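Local coordinates for transcription initiation factor IIB (PDB 5O9J), which is the HINT-fold mini-intein of this transcription factor, which probably excises itself by protein splicing and joins the flanking protein segments, at residues R73-N87 with K147-A161. Numbering follows the deposited sequence.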
loop_
_atom_site.group_PDB
_atom_site.type_symbol
_atom_site.label_atom_id
_atom_site.label_comp_id
_atom_site.label_asym_id
_atom_site.label_seq_id
_atom_site.Cartn_x
_atom_site.Cartn_y
_atom_site.Cartn_z
ATOM N N ARG A 73 -3.230 -12.709 -2.942
ATOM C CA ARG A 73 -2.138 -12.401 -3.846
ATOM C C ARG A 73 -2.604 -12.701 -5.262
ATOM O O ARG A 73 -3.533 -13.490 -5.457
ATOM C CB ARG A 73 -0.891 -13.221 -3.508
ATOM C CG ARG A 73 -1.054 -14.726 -3.793
ATOM C CD ARG A 73 0.147 -15.567 -3.357
ATOM N NE ARG A 73 -0.133 -17.000 -3.496
ATOM C CZ ARG A 73 0.675 -17.974 -3.081
ATOM N NH1 ARG A 73 1.825 -17.680 -2.491
ATOM N NH2 ARG A 73 0.330 -19.247 -3.253
ATOM N N HIS A 74 -1.969 -12.066 -6.245
ATOM C CA HIS A 74 -2.186 -12.401 -7.650
ATOM C C HIS A 74 -0.921 -12.092 -8.432
ATOM O O HIS A 74 -0.122 -11.249 -8.009
ATOM C CB HIS A 74 -3.397 -11.654 -8.227
ATOM C CG HIS A 74 -3.310 -10.158 -8.121
ATOM N ND1 HIS A 74 -2.783 -9.365 -9.119
ATOM C CD2 HIS A 74 -3.708 -9.317 -7.138
ATOM C CE1 HIS A 74 -2.844 -8.108 -8.754
ATOM N NE2 HIS A 74 -3.400 -8.031 -7.558
ATOM N N PRO A 75 -0.702 -12.811 -9.553
ATOM C CA PRO A 75 0.468 -12.544 -10.391
ATOM C C PRO A 75 0.381 -11.182 -11.053
ATOM O O PRO A 75 -0.702 -10.765 -11.465
ATOM C CB PRO A 75 0.420 -13.660 -11.451
ATOM C CG PRO A 75 -0.475 -14.702 -10.882
ATOM C CD PRO A 75 -1.472 -13.968 -10.036
ATOM N N VAL A 76 1.515 -10.508 -11.172
ATOM C CA VAL A 76 1.565 -9.226 -11.857
ATOM C C VAL A 76 2.831 -9.122 -12.688
ATOM O O VAL A 76 3.897 -9.567 -12.270
ATOM C CB VAL A 76 1.503 -8.045 -10.866
ATOM C CG1 VAL A 76 0.084 -7.829 -10.402
ATOM C CG2 VAL A 76 2.404 -8.306 -9.680
ATOM N N SER A 77 2.705 -8.519 -13.863
ATOM C CA SER A 77 3.812 -8.419 -14.809
ATOM C C SER A 77 4.749 -7.260 -14.507
ATOM O O SER A 77 5.972 -7.412 -14.505
ATOM C CB SER A 77 3.274 -8.269 -16.233
ATOM O OG SER A 77 4.179 -7.524 -17.030
ATOM N N GLU A 78 4.167 -6.095 -14.257
ATOM C CA GLU A 78 4.953 -4.877 -14.098
ATOM C C GLU A 78 4.500 -4.043 -12.912
ATOM O O GLU A 78 3.339 -4.089 -12.506
ATOM C CB GLU A 78 4.868 -4.027 -15.363
ATOM C CG GLU A 78 3.452 -3.566 -15.674
ATOM C CD GLU A 78 3.417 -2.279 -16.483
ATOM O OE1 GLU A 78 4.469 -1.883 -17.033
ATOM O OE2 GLU A 78 2.334 -1.655 -16.553
ATOM N N MET A 79 5.426 -3.276 -12.361
ATOM C CA MET A 79 5.071 -2.254 -11.397
ATOM C C MET A 79 5.854 -0.999 -11.689
ATOM O O MET A 79 6.958 -1.062 -12.236
ATOM C CB MET A 79 5.334 -2.725 -9.975
ATOM C CG MET A 79 4.372 -3.793 -9.492
ATOM S SD MET A 79 4.740 -4.177 -7.784
ATOM C CE MET A 79 6.515 -3.926 -7.825
ATOM N N PHE A 80 5.276 0.140 -11.328
ATOM C CA PHE A 80 5.932 1.421 -11.524
ATOM C C PHE A 80 6.728 1.769 -10.294
ATOM O O PHE A 80 6.229 1.664 -9.176
ATOM C CB PHE A 80 4.915 2.519 -11.817
ATOM C CG PHE A 80 4.216 2.367 -13.137
ATOM C CD1 PHE A 80 3.240 1.396 -13.315
ATOM C CD2 PHE A 80 4.519 3.210 -14.198
ATOM C CE1 PHE A 80 2.589 1.260 -14.531
ATOM C CE2 PHE A 80 3.876 3.079 -15.414
ATOM C CZ PHE A 80 2.908 2.099 -15.581
ATOM N N GLU A 81 7.977 2.161 -10.493
ATOM C CA GLU A 81 8.751 2.743 -9.408
ATOM C C GLU A 81 8.798 4.251 -9.587
ATOM O O GLU A 81 9.363 4.749 -10.555
ATOM C CB GLU A 81 10.159 2.159 -9.360
ATOM C CG GLU A 81 10.994 2.676 -8.216
ATOM C CD GLU A 81 12.441 2.257 -8.332
ATOM O OE1 GLU A 81 13.080 2.641 -9.332
ATOM O OE2 GLU A 81 12.938 1.546 -7.432
ATOM N N ILE A 82 8.166 4.974 -8.668
ATOM C CA ILE A 82 8.213 6.432 -8.665
ATOM C C ILE A 82 9.348 6.907 -7.780
ATOM O O ILE A 82 9.417 6.531 -6.616
ATOM C CB ILE A 82 6.905 7.058 -8.145
ATOM C CG1 ILE A 82 5.703 6.538 -8.924
ATOM C CG2 ILE A 82 6.968 8.575 -8.245
ATOM C CD1 ILE A 82 4.379 6.995 -8.340
ATOM N N VAL A 83 10.240 7.728 -8.324
ATOM C CA VAL A 83 11.338 8.264 -7.531
ATOM C C VAL A 83 11.244 9.781 -7.479
ATOM O O VAL A 83 11.185 10.433 -8.521
ATOM C CB VAL A 83 12.705 7.839 -8.097
ATOM C CG1 VAL A 83 13.811 8.242 -7.144
ATOM C CG2 VAL A 83 12.729 6.337 -8.329
ATOM N N VAL A 84 11.213 10.339 -6.268
ATOM C CA VAL A 84 11.068 11.784 -6.088
ATOM C C VAL A 84 12.311 12.380 -5.442
ATOM O O VAL A 84 13.216 11.640 -5.058
ATOM C CB VAL A 84 9.828 12.135 -5.228
ATOM C CG1 VAL A 84 8.546 11.649 -5.901
ATOM C CG2 VAL A 84 9.954 11.547 -3.827
ATOM N N GLU A 85 12.355 13.713 -5.341
ATOM C CA GLU A 85 13.455 14.423 -4.673
ATOM C C GLU A 85 13.824 13.800 -3.330
ATOM O O GLU A 85 12.946 13.388 -2.566
ATOM C CB GLU A 85 13.105 15.890 -4.413
ATOM C CG GLU A 85 12.535 16.697 -5.555
ATOM C CD GLU A 85 12.033 18.055 -5.060
ATOM O OE1 GLU A 85 12.574 18.557 -4.049
ATOM O OE2 GLU A 85 11.084 18.611 -5.651
ATOM N N GLY A 86 15.119 13.763 -3.030
ATOM C CA GLY A 86 15.600 13.145 -1.806
ATOM C C GLY A 86 15.698 11.633 -1.933
ATOM O O GLY A 86 15.901 10.923 -0.946
ATOM N N ASN A 87 15.553 11.149 -3.163
ATOM C CA ASN A 87 15.589 9.721 -3.463
ATOM C C ASN A 87 14.611 8.902 -2.626
ATOM O O ASN A 87 14.928 7.787 -2.214
ATOM C CB ASN A 87 17.010 9.175 -3.294
ATOM C CG ASN A 87 17.892 9.480 -4.492
ATOM O OD1 ASN A 87 18.533 10.531 -4.556
ATOM N ND2 ASN A 87 17.916 8.566 -5.458
ATOM N N LYS A 147 9.047 16.859 -6.399
ATOM C CA LYS A 147 9.050 16.559 -7.826
ATOM C C LYS A 147 9.434 15.108 -8.100
ATOM O O LYS A 147 10.322 14.554 -7.451
ATOM C CB LYS A 147 10.014 17.486 -8.586
ATOM C CG LYS A 147 9.493 18.898 -8.849
ATOM C CD LYS A 147 10.448 19.680 -9.764
ATOM C CE LYS A 147 9.977 21.118 -10.002
ATOM N NZ LYS A 147 10.849 22.157 -9.366
ATOM N N ILE A 148 8.765 14.501 -9.071
ATOM C CA ILE A 148 9.166 13.193 -9.559
ATOM C C ILE A 148 10.486 13.308 -10.332
ATOM O O ILE A 148 10.627 14.166 -11.202
ATOM C CB ILE A 148 8.073 12.579 -10.462
ATOM C CG1 ILE A 148 6.802 12.303 -9.646
ATOM C CG2 ILE A 148 8.584 11.322 -11.141
ATOM C CD1 ILE A 148 5.639 11.774 -10.461
ATOM N N LYS A 149 11.453 12.461 -9.994
ATOM C CA LYS A 149 12.720 12.422 -10.721
ATOM C C LYS A 149 12.707 11.345 -11.797
ATOM O O LYS A 149 12.989 11.616 -12.970
ATOM C CB LYS A 149 13.888 12.171 -9.771
ATOM C CG LYS A 149 14.200 13.319 -8.833
ATOM C CD LYS A 149 15.624 13.203 -8.309
ATOM C CE LYS A 149 15.882 11.852 -7.652
ATOM N NZ LYS A 149 17.310 11.691 -7.239
ATOM N N GLU A 150 12.398 10.118 -11.393
ATOM C CA GLU A 150 12.303 9.008 -12.337
ATOM C C GLU A 150 10.951 8.327 -12.250
ATOM O O GLU A 150 10.280 8.381 -11.215
ATOM C CB GLU A 150 13.408 7.973 -12.087
ATOM C CG GLU A 150 14.820 8.494 -12.269
ATOM C CD GLU A 150 15.870 7.542 -11.717
ATOM O OE1 GLU A 150 15.564 6.340 -11.551
ATOM O OE2 GLU A 150 17.000 7.997 -11.440
ATOM N N ILE A 151 10.561 7.704 -13.354
ATOM C CA ILE A 151 9.468 6.740 -13.387
ATOM C C ILE A 151 9.955 5.496 -14.126
ATOM O O ILE A 151 10.086 5.502 -15.353
ATOM C CB ILE A 151 8.215 7.276 -14.093
ATOM C CG1 ILE A 151 7.686 8.535 -13.406
ATOM C CG2 ILE A 151 7.136 6.216 -14.099
ATOM C CD1 ILE A 151 6.464 9.136 -14.094
ATOM N N ASN A 152 10.242 4.438 -13.379
ATOM C CA ASN A 152 10.793 3.233 -13.972
ATOM C C ASN A 152 9.773 2.121 -13.971
ATOM O O ASN A 152 8.965 2.024 -13.059
ATOM C CB ASN A 152 12.046 2.796 -13.213
ATOM C CG ASN A 152 13.094 3.882 -13.157
ATOM O OD1 ASN A 152 13.339 4.565 -14.146
ATOM N ND2 ASN A 152 13.713 4.057 -11.993
ATOM N N LYS A 153 9.795 1.282 -14.995
ATOM C CA LYS A 153 8.993 0.072 -14.947
ATOM C C LYS A 153 9.891 -1.068 -14.503
ATOM O O LYS A 153 10.958 -1.292 -15.076
ATOM C CB LYS A 153 8.333 -0.208 -16.291
ATOM C CG LYS A 153 7.275 0.826 -16.647
ATOM C CD LYS A 153 6.477 0.421 -17.874
ATOM C CE LYS A 153 5.372 1.427 -18.172
ATOM N NZ LYS A 153 4.430 0.940 -19.221
ATOM N N VAL A 154 9.472 -1.754 -13.444
ATOM C CA VAL A 154 10.277 -2.809 -12.853
ATOM C C VAL A 154 9.460 -4.084 -12.673
ATOM O O VAL A 154 8.235 -4.099 -12.861
ATOM C CB VAL A 154 10.855 -2.399 -11.486
ATOM C CG1 VAL A 154 11.790 -1.212 -11.622
ATOM C CG2 VAL A 154 9.729 -2.098 -10.507
ATOM N N GLU A 155 10.155 -5.155 -12.311
ATOM C CA GLU A 155 9.507 -6.426 -12.025
ATOM C C GLU A 155 9.191 -6.506 -10.553
ATOM O O GLU A 155 9.990 -6.053 -9.725
ATOM C CB GLU A 155 10.390 -7.610 -12.430
ATOM C CG GLU A 155 11.907 -7.397 -12.219
ATOM C CD GLU A 155 12.580 -6.478 -13.236
ATOM O OE1 GLU A 155 12.339 -6.665 -14.441
ATOM O OE2 GLU A 155 13.352 -5.617 -12.776
ATOM N N PRO A 156 8.025 -7.076 -10.218
ATOM C CA PRO A 156 7.682 -7.327 -8.817
ATOM C C PRO A 156 8.714 -8.256 -8.198
ATOM O O PRO A 156 9.198 -9.148 -8.891
ATOM C CB PRO A 156 6.304 -7.993 -8.896
ATOM C CG PRO A 156 5.756 -7.595 -10.220
ATOM C CD PRO A 156 6.946 -7.495 -11.131
ATOM N N THR A 157 9.057 -8.043 -6.933
ATOM C CA THR A 157 10.070 -8.858 -6.272
ATOM C C THR A 157 9.749 -10.351 -6.372
ATOM O O THR A 157 10.640 -11.167 -6.600
ATOM C CB THR A 157 10.215 -8.475 -4.794
ATOM O OG1 THR A 157 10.439 -7.063 -4.686
ATOM C CG2 THR A 157 11.375 -9.226 -4.157
ATOM N N SER A 158 8.473 -10.700 -6.227
ATOM C CA SER A 158 8.070 -12.105 -6.214
ATOM C C SER A 158 7.389 -12.565 -7.501
ATOM O O SER A 158 7.332 -13.763 -7.783
ATOM C CB SER A 158 7.128 -12.379 -5.043
ATOM O OG SER A 158 5.847 -11.822 -5.285
ATOM N N GLY A 159 6.867 -11.618 -8.273
ATOM C CA GLY A 159 6.060 -11.950 -9.432
ATOM C C GLY A 159 4.599 -11.908 -9.033
ATOM O O GLY A 159 3.710 -12.241 -9.819
ATOM N N TYR A 160 4.363 -11.488 -7.791
ATOM C CA TYR A 160 3.023 -11.365 -7.235
ATOM C C TYR A 160 2.861 -10.004 -6.538
ATOM O O TYR A 160 3.840 -9.399 -6.107
ATOM C CB TYR A 160 2.743 -12.509 -6.255
ATOM C CG TYR A 160 2.424 -13.859 -6.897
ATOM C CD1 TYR A 160 3.386 -14.564 -7.622
ATOM C CD2 TYR A 160 1.168 -14.443 -6.748
ATOM C CE1 TYR A 160 3.093 -15.807 -8.201
ATOM C CE2 TYR A 160 0.869 -15.677 -7.314
ATOM C CZ TYR A 160 1.831 -16.353 -8.039
ATOM O OH TYR A 160 1.525 -17.580 -8.598
ATOM N N ALA A 161 1.627 -9.522 -6.463
ATOM C CA ALA A 161 1.281 -8.352 -5.659
ATOM C C ALA A 161 0.305 -8.805 -4.587
ATOM O O ALA A 161 -0.390 -9.807 -4.771
ATOM C CB ALA A 161 0.682 -7.268 -6.512
#
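Two antiparallel strand pairings of the intein's HINT fold, joined by the loops between them, bring 73-87 against 147-161. In the longer one Glu81 and Asn152 exchange backbone hydrogen bonds, and their side chains lie alongside each other: Asn152 ND2 gives a straight bond (167°) to Glu81 OE1 at 3.1 Å, with OE1 almost in the amide plane of Asn152, and another to OE1 of Glu150. One amide nitrogen thus bridges two carboxylates, probably easing their mutual repulsion. On the other face, Lys153 runs extended beside Phe80, its CE 3.5 Å from CE2 of the ring, while CG2 of Ile151 meets the ring edge in plane. Lys153 NZ forms a salt bridge 3.6 Å from OE1 of Glu78, whose OE2 pairs with Arg94. A classic bulge follows, where Val83 O accepts from the backbone N of both Lys149 and Glu150. Beyond it Glu85, its CG turned anti to the carbonyl carbon (chi1 -49°) and its chain extended, brings OE2 2.8 Å from Lys147 N, which approaches from above the carboxylate plane. Shortening Glu85 to alanine removes the carboxylate, and Lys147 N would probably lose this acceptor, leaving the strand end less firmly tied. At the junction Val76 CG2 presses on Pro156 CG at a tight 3.5 Å and also touches Ala161 CB. In the shorter pairing His74 and Ala161 exchange backbone hydrogen bonds, and Pro75 lies over one face of the Tyr160 ring, offset toward its rim, with CG 3.9 Å from CE2. Strand 79-84 lies between 88-92 and 143-154, with Leu120 of 119-123 packing on Ile82, Val84 and Ile148; strands 70-75 and 160-165 are neighbours in a separate sheet.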